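Halocarboxylic acid dehalogenase DehI (PDB 3BJX) probably hydrolyses the carbon-halogen bond of alpha-haloacids, as a Group I haloacid dehalogenase with an alpha-helical fold. Local coordinates at residues A[173-185]-A[202-214]. Residues are numbered along the deposited sequence; the frame is centred on the assembly and turned at random.
With SO4 (sulfate ion), chain E.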
loop_
_atom_site.group_PDB
_atom_site.type_symbol
_atom_site.label_atom_id
_atom_site.label_comp_id
_atom_site.label_asym_id
_atom_site.label_seq_id
_atom_site.Cartn_x
_atom_site.Cartn_y
_atom_site.Cartn_z
ATOM N N LEU A 173 -15.961 6.466 -21.416
ATOM C CA LEU A 173 -15.384 7.784 -21.137
ATOM C C LEU A 173 -13.953 7.908 -21.694
ATOM O O LEU A 173 -13.133 7.029 -21.444
ATOM C CB LEU A 173 -15.363 7.966 -19.618
ATOM C CG LEU A 173 -15.784 9.279 -18.971
ATOM C CD1 LEU A 173 -16.514 8.988 -17.707
ATOM C CD2 LEU A 173 -14.554 10.146 -18.722
ATOM N N PRO A 174 -13.649 8.980 -22.469
ATOM C CA PRO A 174 -12.289 9.182 -23.011
ATOM C C PRO A 174 -11.231 9.639 -21.990
ATOM O O PRO A 174 -11.328 10.720 -21.415
ATOM C CB PRO A 174 -12.481 10.284 -24.065
ATOM C CG PRO A 174 -13.689 11.001 -23.666
ATOM C CD PRO A 174 -14.578 10.038 -22.921
ATOM N N LEU A 175 -10.188 8.840 -21.831
ATOM C CA LEU A 175 -9.114 9.177 -20.929
ATOM C C LEU A 175 -7.900 9.593 -21.729
ATOM O O LEU A 175 -7.573 8.951 -22.734
ATOM C CB LEU A 175 -8.778 7.961 -20.060
ATOM C CG LEU A 175 -9.918 7.200 -19.406
ATOM C CD1 LEU A 175 -9.334 6.084 -18.614
ATOM C CD2 LEU A 175 -10.764 8.074 -18.478
ATOM N N VAL A 176 -7.225 10.651 -21.278
ATOM C CA VAL A 176 -5.972 11.095 -21.875
ATOM C C VAL A 176 -4.886 10.039 -21.671
ATOM O O VAL A 176 -4.636 9.604 -20.542
ATOM C CB VAL A 176 -5.506 12.455 -21.279
ATOM C CG1 VAL A 176 -4.088 12.822 -21.751
ATOM C CG2 VAL A 176 -6.496 13.565 -21.648
ATOM N N ASP A 177 -4.264 9.613 -22.779
ATOM C CA ASP A 177 -3.068 8.783 -22.716
ATOM C C ASP A 177 -1.855 9.647 -22.320
ATOM O O ASP A 177 -1.506 10.586 -23.022
ATOM C CB ASP A 177 -2.840 8.074 -24.047
ATOM C CG ASP A 177 -1.709 7.062 -23.995
ATOM O OD1 ASP A 177 -0.870 7.079 -23.079
ATOM O OD2 ASP A 177 -1.639 6.242 -24.910
ATOM N N ALA A 178 -1.231 9.338 -21.185
ATOM C CA ALA A 178 -0.088 10.131 -20.719
ATOM C C ALA A 178 1.101 10.031 -21.697
ATOM O O ALA A 178 1.906 10.952 -21.773
ATOM C CB ALA A 178 0.317 9.720 -19.301
ATOM N N THR A 179 1.178 8.924 -22.453
ATOM C CA THR A 179 2.220 8.705 -23.463
ATOM C C THR A 179 1.991 9.389 -24.827
ATOM O O THR A 179 2.935 9.541 -25.594
ATOM C CB THR A 179 2.490 7.200 -23.718
ATOM O OG1 THR A 179 1.411 6.634 -24.481
ATOM C CG2 THR A 179 2.675 6.448 -22.411
ATOM N N LYS A 180 0.761 9.777 -25.149
ATOM C CA LYS A 180 0.516 10.557 -26.364
ATOM C C LYS A 180 0.326 12.043 -26.016
ATOM O O LYS A 180 -0.100 12.835 -26.867
ATOM C CB LYS A 180 -0.706 10.033 -27.132
ATOM C CG LYS A 180 -0.467 8.734 -27.850
ATOM C CD LYS A 180 -1.769 8.019 -28.115
ATOM C CE LYS A 180 -1.547 6.517 -28.153
ATOM N NZ LYS A 180 -2.842 5.797 -27.880
ATOM N N ALA A 181 0.648 12.408 -24.772
ATOM C CA ALA A 181 0.275 13.731 -24.228
ATOM C C ALA A 181 1.427 14.727 -24.158
ATOM O O ALA A 181 2.597 14.346 -24.074
ATOM C CB ALA A 181 -0.377 13.580 -22.845
ATOM N N SER A 182 1.075 16.012 -24.161
ATOM C CA SER A 182 2.048 17.084 -24.092
ATOM C C SER A 182 2.762 17.097 -22.742
ATOM O O SER A 182 2.273 16.534 -21.743
ATOM C CB SER A 182 1.382 18.439 -24.362
ATOM O OG SER A 182 0.268 18.694 -23.509
ATOM N N THR A 183 3.936 17.725 -22.748
ATOM C CA THR A 183 4.665 18.122 -21.540
ATOM C C THR A 183 3.774 18.743 -20.459
ATOM O O THR A 183 3.860 18.329 -19.294
ATOM C CB THR A 183 5.838 19.064 -21.914
ATOM O OG1 THR A 183 6.915 18.265 -22.413
ATOM C CG2 THR A 183 6.338 19.882 -20.704
ATOM N N GLU A 184 2.925 19.704 -20.828
ATOM C CA GLU A 184 2.034 20.374 -19.863
ATOM C C GLU A 184 1.186 19.358 -19.136
ATOM O O GLU A 184 1.187 19.346 -17.916
ATOM C CB GLU A 184 1.115 21.417 -20.525
ATOM C CG GLU A 184 0.351 22.340 -19.509
ATOM C CD GLU A 184 -0.914 23.014 -20.083
ATOM O OE1 GLU A 184 -1.528 22.466 -21.027
ATOM O OE2 GLU A 184 -1.314 24.090 -19.565
ATOM N N VAL A 185 0.494 18.503 -19.903
ATOM C CA VAL A 185 -0.423 17.465 -19.389
ATOM C C VAL A 185 0.300 16.341 -18.601
ATOM O O VAL A 185 -0.217 15.867 -17.579
ATOM C CB VAL A 185 -1.358 16.898 -20.543
ATOM C CG1 VAL A 185 -2.305 15.810 -20.052
ATOM C CG2 VAL A 185 -2.161 18.030 -21.195
ATOM N N ALA A 202 -4.855 8.665 -11.412
ATOM C CA ALA A 202 -6.089 7.866 -11.497
ATOM C C ALA A 202 -6.771 8.159 -12.812
ATOM O O ALA A 202 -6.575 9.252 -13.368
ATOM C CB ALA A 202 -7.013 8.237 -10.367
ATOM N N SER A 203 -7.583 7.211 -13.294
ATOM C CA SER A 203 -8.373 7.420 -14.518
ATOM C C SER A 203 -9.129 8.725 -14.430
ATOM O O SER A 203 -9.377 9.379 -15.453
ATOM C CB SER A 203 -9.389 6.296 -14.748
ATOM O OG SER A 203 -8.765 5.034 -14.817
ATOM N N ASP A 204 -9.476 9.098 -13.193
ATOM C CA ASP A 204 -10.249 10.315 -12.897
ATOM C C ASP A 204 -9.556 11.532 -13.429
ATOM O O ASP A 204 -10.202 12.422 -13.991
ATOM C CB ASP A 204 -10.396 10.508 -11.382
ATOM C CG ASP A 204 -11.116 9.378 -10.718
ATOM O OD1 ASP A 204 -10.612 8.218 -10.759
ATOM O OD2 ASP A 204 -12.177 9.657 -10.134
ATOM N N PHE A 205 -8.243 11.566 -13.191
ATOM C CA PHE A 205 -7.357 12.656 -13.605
ATOM C C PHE A 205 -7.028 12.595 -15.099
ATOM O O PHE A 205 -6.928 13.628 -15.748
ATOM C CB PHE A 205 -6.105 12.705 -12.719
ATOM C CG PHE A 205 -6.418 12.921 -11.258
ATOM C CD1 PHE A 205 -7.374 13.876 -10.861
ATOM C CD2 PHE A 205 -5.774 12.177 -10.270
ATOM C CE1 PHE A 205 -7.682 14.064 -9.520
ATOM C CE2 PHE A 205 -6.084 12.359 -8.926
ATOM C CZ PHE A 205 -7.029 13.307 -8.546
ATOM N N GLN A 206 -6.889 11.392 -15.654
ATOM C CA GLN A 206 -6.835 11.231 -17.125
ATOM C C GLN A 206 -8.038 11.837 -17.870
ATOM O O GLN A 206 -7.924 12.338 -18.995
ATOM C CB GLN A 206 -6.705 9.755 -17.489
ATOM C CG GLN A 206 -5.373 9.147 -17.079
ATOM C CD GLN A 206 -5.285 7.673 -17.441
ATOM O OE1 GLN A 206 -5.382 6.799 -16.577
ATOM N NE2 GLN A 206 -5.121 7.391 -18.723
ATOM N N ALA A 207 -9.196 11.793 -17.229
ATOM C CA ALA A 207 -10.424 12.175 -17.863
ATOM C C ALA A 207 -10.634 13.671 -17.803
ATOM O O ALA A 207 -11.229 14.260 -18.702
ATOM C CB ALA A 207 -11.563 11.453 -17.196
ATOM N N LEU A 208 -10.176 14.288 -16.717
ATOM C CA LEU A 208 -10.335 15.726 -16.505
ATOM C C LEU A 208 -9.253 16.442 -17.295
ATOM O O LEU A 208 -9.455 17.576 -17.738
ATOM C CB LEU A 208 -10.263 16.066 -15.015
ATOM C CG LEU A 208 -11.446 15.588 -14.143
ATOM C CD1 LEU A 208 -11.023 15.413 -12.683
ATOM C CD2 LEU A 208 -12.689 16.492 -14.234
ATOM N N ALA A 209 -8.124 15.748 -17.503
ATOM C CA ALA A 209 -7.036 16.229 -18.375
ATOM C C ALA A 209 -7.503 16.542 -19.810
ATOM O O ALA A 209 -6.761 17.130 -20.580
ATOM C CB ALA A 209 -5.867 15.250 -18.384
ATOM N N ASN A 210 -8.720 16.131 -20.164
ATOM C CA ASN A 210 -9.377 16.588 -21.381
ATOM C C ASN A 210 -9.537 18.100 -21.347
ATOM O O ASN A 210 -9.489 18.764 -22.373
ATOM C CB ASN A 210 -10.750 15.916 -21.538
ATOM C CG ASN A 210 -10.647 14.517 -22.112
ATOM O OD1 ASN A 210 -10.037 14.322 -23.159
ATOM N ND2 ASN A 210 -11.224 13.539 -21.426
ATOM N N TRP A 211 -9.734 18.643 -20.155
ATOM C CA TRP A 211 -9.756 20.090 -19.976
ATOM C C TRP A 211 -8.605 20.397 -19.040
ATOM O O TRP A 211 -8.812 20.518 -17.824
ATOM C CB TRP A 211 -11.103 20.546 -19.418
ATOM C CG TRP A 211 -12.232 20.054 -20.231
ATOM C CD1 TRP A 211 -12.678 20.583 -21.392
ATOM C CD2 TRP A 211 -13.042 18.891 -19.974
ATOM N NE1 TRP A 211 -13.734 19.844 -21.876
ATOM C CE2 TRP A 211 -13.975 18.798 -21.023
ATOM C CE3 TRP A 211 -13.074 17.931 -18.948
ATOM C CZ2 TRP A 211 -14.935 17.782 -21.089
ATOM C CZ3 TRP A 211 -14.032 16.927 -19.013
ATOM C CH2 TRP A 211 -14.940 16.853 -20.091
ATOM N N PRO A 212 -7.378 20.495 -19.597
ATOM C CA PRO A 212 -6.167 20.694 -18.799
ATOM C C PRO A 212 -6.262 21.778 -17.740
ATOM O O PRO A 212 -5.686 21.610 -16.692
ATOM C CB PRO A 212 -5.102 21.049 -19.852
ATOM C CG PRO A 212 -5.539 20.307 -21.046
ATOM C CD PRO A 212 -7.050 20.439 -21.041
ATOM N N LYS A 213 -6.982 22.859 -17.997
ATOM C CA LYS A 213 -7.088 23.965 -17.039
ATOM C C LYS A 213 -8.034 23.631 -15.882
ATOM O O LYS A 213 -7.848 24.136 -14.773
ATOM C CB LYS A 213 -7.520 25.264 -17.755
ATOM C CG LYS A 213 -7.475 26.532 -16.866
ATOM C CD LYS A 213 -8.278 27.679 -17.485
ATOM C CE LYS A 213 -7.786 29.057 -16.972
ATOM N NZ LYS A 213 -8.232 30.230 -17.826
ATOM N N VAL A 214 -9.044 22.797 -16.137
ATOM C CA VAL A 214 -9.924 22.270 -15.092
ATOM C C VAL A 214 -9.095 21.410 -14.118
ATOM O O VAL A 214 -9.207 21.548 -12.880
ATOM C CB VAL A 214 -11.094 21.408 -15.694
ATOM C CG1 VAL A 214 -11.775 20.563 -14.623
ATOM C CG2 VAL A 214 -12.119 22.287 -16.397
HETATM S S SO4 E . -9.424 4.518 -11.305
HETATM O O1 SO4 E . -10.640 5.351 -11.239
HETATM O O2 SO4 E . -9.571 3.357 -10.428
HETATM O O3 SO4 E . -9.244 4.065 -12.676
HETATM O O4 SO4 E . -8.230 5.258 -10.895
#
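V176 and Q206 bind each other twice where the extended loop 173-177, in a chain built of helices and loops, without beta strands, crosses the short helix 203-208 and the type I turn L208-W211 behind it. The V176 N-H gives a nearly straight bond to Q206 O (2.9 Å), arriving from above that carbonyl's plane. In return Q206 NE2 donates to V176 O, also 2.9 Å, with the acceptor close to the amide plane; the glutamine chain, extended beyond CG, carries the amide up to the loop carbonyl. Q206 OE1 bonds weakly to R55, so both ends of the amide are engaged.

A third polar link comes from the turn. N210 ND2 donates to P174 O (2.8 Å), almost in its own amide plane, and also to A207 O, three residues earlier. A leucine in its place would probably leave both P174 O and A207 O without the side-chain donor that ties the loop to the turn.

Apolar side chains of the loop pack along the helix: A207 CB is touched by L173 CD2 at 3.6 Å and by L175 CD2, while L175 CD1 rests against S203 CB. V176 CG2, anti to the carbonyl carbon, reaches A209 CB at 3.7 Å. Farther along, the start of helix 183-195 brings V185 CG1 to the same methyl and CG2 to the P212 ring.

Beside L175, S203 leads to a bound sulfate, probably from the crystallisation liquor, which W49 and F52 also hold: S203 N donates to sulfate O4 at 3.2 Å.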